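Long-range contact in NRPS (Penicillium fellutanum, PDB 6NKI), which is a nonribosomal peptide synthetase region with a Rossmann-type domain of the male sterility protein family and binds NADPH dihydro-nicotinamide-adenine-dinucleotide phosphate: residues A[91-96]-A[145-150]. Numbering follows the deposited sequence.
Sequences LSQPHL and RSTFDI. With NDP (NADPH dihydro-nicotinamide-adenine-dinucleotide phosphate), chain B.
Asp149 OD2 takes a weak, bent hydrogen bond from the backbone N of His95, 3.2 Å long with an N-H...O angle of 140°. With CG anti to its carbonyl carbon (chi1 -67°), the aspartate carries its carboxylate off the helix toward the turn 93-96. Its other oxygen, OD1, lies 4.5 Å from His95 CD2, at the edge of the imidazole and near its plane. Arg145 meets Pro94 loosely, with the proline CB at the edge of the guanidinium, near its plane. Within the loop, Leu96 N makes a weak hydrogen bond to Gln93 O. Deeper down the interface turns apolar: Leu91 CD2 packs 4.1 Å from Ser146 CB, and Leu96 CD1 reaches Ile150 CG1 at 4.5 Å. Ser146 OG is turned back to Ala142 O, one helical turn earlier. Leu91 also packs against NDP, with its CG 3.4 Å from C2A of the adenine and its backbone N 3.2 Å from N1A. This loop of the Rossmann-type domain, following strand 84-88 of the parallel sheet, thus lies between the adenine and helix 136-156, whose Ser146 and Ile150 rest on strand 122-125.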
ATOM      1  N   LEU A  91       4.499 -20.796  24.964  1.00126.32           N
ATOM      2  CA  LEU A  91       3.784 -19.707  25.607  1.00129.32           C
ATOM      3  C   LEU A  91       3.069 -20.189  26.865  1.00132.86           C
ATOM      4  O   LEU A  91       2.955 -19.449  27.851  1.00135.96           O
ATOM      5  CB  LEU A  91       2.798 -19.119  24.592  1.00130.22           C
ATOM      6  CG  LEU A  91       3.282 -18.562  23.231  1.00127.06           C
ATOM      7  CD1 LEU A  91       2.115 -18.274  22.300  1.00130.73           C
ATOM      8  CD2 LEU A  91       4.123 -17.320  23.363  1.00122.44           C
ATOM      9  N   SER A  92       2.602 -21.442  26.857  1.00134.27           N
ATOM     10  CA  SER A  92       1.818 -21.958  27.978  1.00137.63           C
ATOM     11  C   SER A  92       2.651 -22.031  29.248  1.00141.64           C
ATOM     12  O   SER A  92       2.206 -21.611  30.322  1.00142.18           O
ATOM     13  CB  SER A  92       1.238 -23.332  27.631  1.00136.80           C
ATOM     14  OG  SER A  92       0.343 -23.232  26.534  1.00134.98           O
ATOM     15  N   GLN A  93       3.872 -22.551  29.145  1.00147.07           N
ATOM     16  CA  GLN A  93       4.690 -22.784  30.325  1.00153.82           C
ATOM     17  C   GLN A  93       5.139 -21.471  30.959  1.00155.57           C
ATOM     18  O   GLN A  93       5.136 -20.420  30.318  1.00155.33           O
ATOM     19  CB  GLN A  93       5.912 -23.632  29.975  1.00153.71           C
ATOM     20  CG  GLN A  93       5.591 -25.059  29.538  1.00158.22           C
ATOM     21  CD  GLN A  93       6.842 -25.890  29.278  1.00163.30           C
ATOM     22  OE1 GLN A  93       7.969 -25.419  29.456  1.00164.84           O
ATOM     23  NE2 GLN A  93       6.645 -27.125  28.831  1.00168.58           N
ATOM     24  N   PRO A  94       5.516 -21.508  32.230  1.00158.05           N
ATOM     25  CA  PRO A  94       6.102 -20.318  32.845  1.00161.16           C
ATOM     26  C   PRO A  94       7.398 -19.945  32.155  1.00146.76           C
ATOM     27  O   PRO A  94       8.163 -20.806  31.713  1.00147.42           O
ATOM     28  CB  PRO A  94       6.355 -20.749  34.297  1.00167.95           C
ATOM     29  CG  PRO A  94       5.433 -21.893  34.519  1.00172.76           C
ATOM     30  CD  PRO A  94       5.366 -22.606  33.202  1.00165.53           C
ATOM     31  N   HIS A  95       7.597 -18.633  32.028  1.00145.70           N
ATOM     32  CA  HIS A  95       8.847 -18.115  31.426  1.00135.11           C
ATOM     33  C   HIS A  95       8.844 -18.390  29.921  1.00136.47           C
ATOM     34  O   HIS A  95       9.941 -18.459  29.355  1.00115.91           O
ATOM     35  CB  HIS A  95      10.019 -18.785  32.144  1.00139.15           C
ATOM     36  CG  HIS A  95      10.441 -18.053  33.370  1.00141.93           C
ATOM     37  ND1 HIS A  95      11.736 -18.080  33.834  1.00140.37           N
ATOM     38  CD2 HIS A  95       9.765 -17.211  34.179  1.00146.73           C
ATOM     39  CE1 HIS A  95      11.831 -17.320  34.903  1.00144.16           C
ATOM     40  NE2 HIS A  95      10.638 -16.775  35.133  1.00149.79           N
ATOM     41  N   LEU A  96       7.657 -18.689  29.372  1.00132.59           N
ATOM     42  CA  LEU A  96       7.350 -18.997  27.941  1.00128.39           C
ATOM     43  C   LEU A  96       7.906 -20.366  27.531  1.00125.83           C
ATOM     44  O   LEU A  96       7.907 -20.652  26.323  1.00126.51           O
ATOM     45  CB  LEU A  96       7.853 -17.891  27.007  1.00123.41           C
ATOM     46  CG  LEU A  96       7.477 -16.465  27.399  1.00120.99           C
ATOM     47  CD1 LEU A  96       8.392 -15.466  26.721  1.00119.80           C
ATOM     48  CD2 LEU A  96       6.030 -16.165  27.053  1.00119.93           C
ATOM     49  N   ARG A 145      -0.269 -15.082  30.209  1.00124.51           N
ATOM     50  CA  ARG A 145       0.850 -15.286  31.128  1.00131.91           C
ATOM     51  C   ARG A 145       2.164 -14.911  30.463  1.00127.80           C
ATOM     52  O   ARG A 145       3.019 -14.252  31.068  1.00115.02           O
ATOM     53  CB  ARG A 145       0.883 -16.747  31.577  1.00138.40           C
ATOM     54  CG  ARG A 145       2.010 -17.183  32.513  1.00143.13           C
ATOM     55  CD  ARG A 145       1.740 -16.868  33.963  1.00150.43           C
ATOM     56  NE  ARG A 145       2.765 -17.499  34.800  1.00154.78           N
ATOM     57  CZ  ARG A 145       2.836 -17.412  36.127  1.00156.14           C
ATOM     58  NH1 ARG A 145       1.919 -16.735  36.809  1.00155.64           N
ATOM     59  NH2 ARG A 145       3.816 -18.028  36.775  1.00158.62           N
ATOM     60  N   SER A 146       2.334 -15.354  29.221  1.00122.08           N
ATOM     61  CA  SER A 146       3.410 -14.938  28.341  1.00116.92           C
ATOM     62  C   SER A 146       3.559 -13.418  28.376  1.00117.68           C
ATOM     63  O   SER A 146       4.677 -12.904  28.511  1.00113.40           O
ATOM     64  CB  SER A 146       3.132 -15.479  26.930  1.00107.62           C
ATOM     65  OG  SER A 146       1.887 -15.032  26.419  1.00100.13           O
ATOM     66  N   THR A 147       2.435 -12.693  28.307  1.00118.79           N
ATOM     67  CA  THR A 147       2.492 -11.235  28.357  1.00119.35           C
ATOM     68  C   THR A 147       2.955 -10.768  29.732  1.00125.67           C
ATOM     69  O   THR A 147       3.794  -9.866  29.848  1.00124.47           O
ATOM     70  CB  THR A 147       1.119 -10.634  27.993  1.00119.49           C
ATOM     71  OG1 THR A 147       0.685 -11.107  26.702  1.00118.30           O
ATOM     72  CG2 THR A 147       1.175  -9.099  27.955  1.00114.70           C
ATOM     73  N   PHE A 148       2.423 -11.393  30.787  1.00135.08           N
ATOM     74  CA  PHE A 148       2.844 -11.094  32.151  1.00143.83           C
ATOM     75  C   PHE A 148       4.327 -11.377  32.337  1.00136.60           C
ATOM     76  O   PHE A 148       5.067 -10.557  32.894  1.00134.78           O
ATOM     77  CB  PHE A 148       2.007 -11.919  33.130  1.00162.07           C
ATOM     78  CG  PHE A 148       2.319 -11.660  34.586  1.00182.05           C
ATOM     79  CD1 PHE A 148       1.819 -10.535  35.233  1.00186.22           C
ATOM     80  CD2 PHE A 148       3.107 -12.549  35.308  1.00191.87           C
ATOM     81  CE1 PHE A 148       2.103 -10.301  36.555  1.00193.54           C
ATOM     82  CE2 PHE A 148       3.391 -12.318  36.634  1.00198.30           C
ATOM     83  CZ  PHE A 148       2.892 -11.194  37.258  1.00199.69           C
ATOM     84  N   ASP A 149       4.779 -12.547  31.881  1.00133.69           N
ATOM     85  CA  ASP A 149       6.201 -12.862  31.942  1.00135.58           C
ATOM     86  C   ASP A 149       7.031 -11.782  31.251  1.00130.52           C
ATOM     87  O   ASP A 149       8.122 -11.436  31.721  1.00138.52           O
ATOM     88  CB  ASP A 149       6.452 -14.234  31.305  1.00138.57           C
ATOM     89  CG  ASP A 149       5.846 -15.385  32.106  1.00147.84           C
ATOM     90  OD1 ASP A 149       5.789 -15.289  33.352  1.00149.08           O
ATOM     91  OD2 ASP A 149       5.412 -16.381  31.476  1.00151.96           O
ATOM     92  N   ILE A 150       6.497 -11.216  30.148  1.00126.65           N
ATOM     93  CA  ILE A 150       7.232 -10.281  29.287  1.00119.19           C
ATOM     94  C   ILE A 150       7.458  -8.930  29.971  1.00120.46           C
ATOM     95  O   ILE A 150       8.546  -8.349  29.862  1.00109.83           O
ATOM     96  CB  ILE A 150       6.517 -10.132  27.916  1.00114.25           C
ATOM     97  CG1 ILE A 150       6.954 -11.213  26.928  1.00108.55           C
ATOM     98  CG2 ILE A 150       6.713  -8.758  27.279  1.00100.16           C
ATOM     99  CD1 ILE A 150       6.077 -11.288  25.765  1.00 95.91           C
TER
HETATM  100  PA  NDP B2501      -1.215 -20.181  13.635  1.00169.33           P
HETATM  101  O1A NDP B2501      -2.522 -20.196  14.372  1.00169.39           O
HETATM  102  O2A NDP B2501      -0.431 -21.460  13.499  1.00169.53           O
HETATM  103  O5B NDP B2501      -0.187 -18.942  14.133  1.00164.84           O
HETATM  104  C5B NDP B2501      -0.180 -18.909  15.517  1.00164.22           C
HETATM  105  C4B NDP B2501       1.266 -18.827  16.013  1.00160.51           C
HETATM  106  O4B NDP B2501       1.259 -19.079  17.445  1.00162.61           O
HETATM  107  C3B NDP B2501       2.135 -19.855  15.307  1.00156.95           C
HETATM  108  O3B NDP B2501       3.401 -19.314  15.125  1.00155.14           O
HETATM  109  C2B NDP B2501       2.266 -21.035  16.336  1.00157.46           C
HETATM  110  O2B NDP B2501       3.444 -21.713  16.279  1.00151.21           O
HETATM  111  C1B NDP B2501       2.144 -20.190  17.696  1.00162.49           C
HETATM  112  N9A NDP B2501       1.601 -21.010  18.839  1.00167.48           N
HETATM  113  C8A NDP B2501       0.326 -21.605  18.982  1.00169.45           C
HETATM  114  N7A NDP B2501       0.178 -22.279  20.152  1.00173.14           N
HETATM  115  C5A NDP B2501       1.423 -22.112  20.797  1.00174.02           C
HETATM  116  C6A NDP B2501       1.921 -22.563  22.039  1.00177.47           C
HETATM  117  N6A NDP B2501       1.142 -23.327  22.884  1.00182.01           N
HETATM  118  N1A NDP B2501       3.191 -22.266  22.447  1.00176.86           N
HETATM  119  C2A NDP B2501       3.922 -21.513  21.568  1.00172.90           C
HETATM  120  N3A NDP B2501       3.601 -21.008  20.376  1.00169.93           N
HETATM  121  C4A NDP B2501       2.315 -21.328  19.995  1.00170.03           C
HETATM  122  O3  NDP B2501      -1.606 -19.722  12.065  1.00170.10           O
HETATM  123  PN  NDP B2501      -2.753 -18.582  12.056  1.00173.67           P
HETATM  124  O1N NDP B2501      -2.891 -18.036  10.689  1.00170.84           O
HETATM  125  O2N NDP B2501      -3.971 -19.016  12.845  1.00176.39           O
HETATM  126  O5D NDP B2501      -2.245 -17.077  13.005  1.00174.22           O
HETATM  127  C5D NDP B2501      -1.030 -16.480  12.542  1.00173.83           C
HETATM  128  C4D NDP B2501      -1.084 -14.875  12.582  1.00172.63           C
HETATM  129  O4D NDP B2501      -2.064 -14.372  11.662  1.00171.50           O
HETATM  130  C3D NDP B2501      -1.479 -14.327  13.985  1.00174.41           C
HETATM  131  O3D NDP B2501      -0.435 -13.504  14.468  1.00173.59           O
HETATM  132  C2D NDP B2501      -2.778 -13.492  13.799  1.00173.44           C
HETATM  133  O2D NDP B2501      -2.690 -12.186  14.340  1.00173.46           O
HETATM  134  C1D NDP B2501      -2.877 -13.339  12.305  1.00169.84           C
HETATM  135  N1N NDP B2501      -4.282 -13.562  11.715  1.00166.06           N
HETATM  136  C2N NDP B2501      -4.283 -14.008  10.428  1.00160.28           C
HETATM  137  C3N NDP B2501      -5.410 -14.295   9.760  1.00156.49           C
HETATM  138  C7N NDP B2501      -5.118 -14.665   8.395  1.00147.64           C
HETATM  139  O7N NDP B2501      -4.194 -15.380   8.020  1.00148.00           O
HETATM  140  N7N NDP B2501      -5.888 -14.028   7.477  1.00137.36           N
HETATM  141  C4N NDP B2501      -6.810 -14.185  10.383  1.00161.20           C
HETATM  142  C5N NDP B2501      -6.749 -13.544  11.740  1.00164.96           C
HETATM  143  C6N NDP B2501      -5.560 -13.259  12.351  1.00166.40           C
HETATM  144  P2B NDP B2501       3.337 -23.373  15.414  1.00145.88           P
HETATM  145  O1X NDP B2501       4.792 -23.728  15.398  1.00143.47           O
HETATM  146  O2X NDP B2501       2.428 -24.191  16.337  1.00149.17           O
HETATM  147  O3X NDP B2501       2.737 -22.873  14.138  1.00141.66           O